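Local coordinates for protein particle-associated glycoside hydrolase (Acinetobacter phage Fri1, PDB 6C72) that degrades the capsular polysaccharide of Acinetobacter baumannii as a phage tailspike depolymerase, probably by glycosidic cleavage during virus entry, at residues T64-G67 against L68-I71. Numbering follows the deposited sequence.
Sequences TDDG and LSVI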
loop_
_atom_site.group_PDB
_atom_site.type_symbol
_atom_site.label_atom_id
_atom_site.label_comp_id
_atom_site.label_asym_id
_atom_site.label_seq_id
_atom_site.Cartn_x
_atom_site.Cartn_y
_atom_site.Cartn_z
ATOM N N THR A 64 -42.953 25.681 19.174
ATOM C CA THR A 64 -42.243 26.410 20.207
ATOM C C THR A 64 -41.069 27.162 19.597
ATOM O O THR A 64 -40.349 26.634 18.743
ATOM C CB THR A 64 -41.756 25.452 21.292
ATOM O OG1 THR A 64 -42.880 24.734 21.817
ATOM C CG2 THR A 64 -41.062 26.221 22.415
ATOM N N ASP A 65 -40.915 28.421 20.010
ATOM C CA ASP A 65 -39.769 29.216 19.604
ATOM C C ASP A 65 -38.499 28.553 20.125
ATOM O O ASP A 65 -38.376 28.276 21.322
ATOM C CB ASP A 65 -39.917 30.643 20.134
ATOM C CG ASP A 65 -38.891 31.613 19.547
ATOM O OD1 ASP A 65 -37.669 31.379 19.709
ATOM O OD2 ASP A 65 -39.307 32.621 18.923
ATOM N N ASP A 66 -37.569 28.263 19.213
ATOM C CA ASP A 66 -36.321 27.598 19.551
ATOM C C ASP A 66 -35.112 28.503 19.341
ATOM O O ASP A 66 -33.972 28.049 19.510
ATOM C CB ASP A 66 -36.177 26.326 18.717
ATOM C CG ASP A 66 -35.911 26.624 17.252
ATOM O OD1 ASP A 66 -36.213 27.753 16.795
ATOM O OD2 ASP A 66 -35.386 25.741 16.548
ATOM N N GLY A 67 -35.335 29.769 18.989
ATOM C CA GLY A 67 -34.246 30.693 18.735
ATOM C C GLY A 67 -33.369 30.309 17.562
ATOM O O GLY A 67 -32.253 30.819 17.447
ATOM N N LEU A 68 -33.854 29.430 16.680
ATOM C CA LEU A 68 -33.084 28.919 15.554
ATOM C C LEU A 68 -33.977 28.703 14.335
ATOM O O LEU A 68 -33.978 29.520 13.407
ATOM C CB LEU A 68 -32.386 27.617 15.954
ATOM C CG LEU A 68 -31.696 26.741 14.909
ATOM C CD1 LEU A 68 -30.677 27.515 14.122
ATOM C CD2 LEU A 68 -31.056 25.563 15.602
ATOM N N SER A 69 -34.755 27.619 14.335
ATOM C CA SER A 69 -35.588 27.300 13.182
ATOM C C SER A 69 -36.958 27.966 13.230
ATOM O O SER A 69 -37.541 28.242 12.173
ATOM C CB SER A 69 -35.770 25.783 13.071
ATOM O OG SER A 69 -36.535 25.287 14.149
ATOM N N VAL A 70 -37.483 28.232 14.425
ATOM C CA VAL A 70 -38.806 28.814 14.602
ATOM C C VAL A 70 -38.654 30.091 15.418
ATOM O O VAL A 70 -38.278 30.036 16.596
ATOM C CB VAL A 70 -39.769 27.836 15.294
ATOM C CG1 VAL A 70 -41.106 28.502 15.576
ATOM C CG2 VAL A 70 -39.972 26.607 14.436
ATOM N N ILE A 71 -38.967 31.231 14.806
ATOM C CA ILE A 71 -38.943 32.525 15.478
ATOM C C ILE A 71 -40.397 32.976 15.619
ATOM O O ILE A 71 -41.014 33.458 14.662
ATOM C CB ILE A 71 -38.092 33.553 14.719
ATOM C CG1 ILE A 71 -36.670 33.021 14.502
ATOM C CG2 ILE A 71 -38.047 34.881 15.465
ATOM C CD1 ILE A 71 -35.957 32.594 15.788
#
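An Asx turn at Asp65 begins the loop that turns into strand 70-72, an outermost strand, within this chain, of the small N-terminal mixed sheet, and the carboxylate of Asp66 meets Leu68, Ser69 and Val70 across it. The chi1 of 71° sets CG of Asp66 between its own backbone N and carbonyl carbon, which turns the carboxylate in toward the backbone N-H groups of 68-70. OD1 takes two backbone bonds from opposite faces of the carboxylate plane. Val70 N comes nearly straight, 2.7 Å from Asp66 OD1 at 171°. Leu68 N lies 2.9 Å from Asp66 OD1 and stands steeply above the plane, 68° out of it. OD2 takes the other pair, both from Ser69. Ser69 N meets the syn lone pair of Asp66 OD2 at 3.0 Å. The hydroxyl OG of Ser69 donates to Asp66 OD2 from above the plane at 2.7 Å. Four donors thus grip one carboxylate and fix its rotation, which would probably stabilise its charged form. The backbone closes the loop as well: Asp66 N bonds to Val70 O at 3.2 Å. In the Asx turn, Asp65 OD1 accepts from Gly67 N on its anti side, somewhat tilted from the carboxylate plane. The same OD1 forms a salt bridge with Arg28, while OD2 accepts from Arg72 N. Gly67 takes a positive phi where the chain reverses. Backbone bonds of Ser69 to Leu83 and of Ile71 to Trp81 join the segment to strand 80-83. The end of the Leu68 side chain leads away from 64-67 and rests on Tyr119 and Lys115 of helix 110-122. CD1 of Ile71 packs 3.9 Å from Gly67 CA.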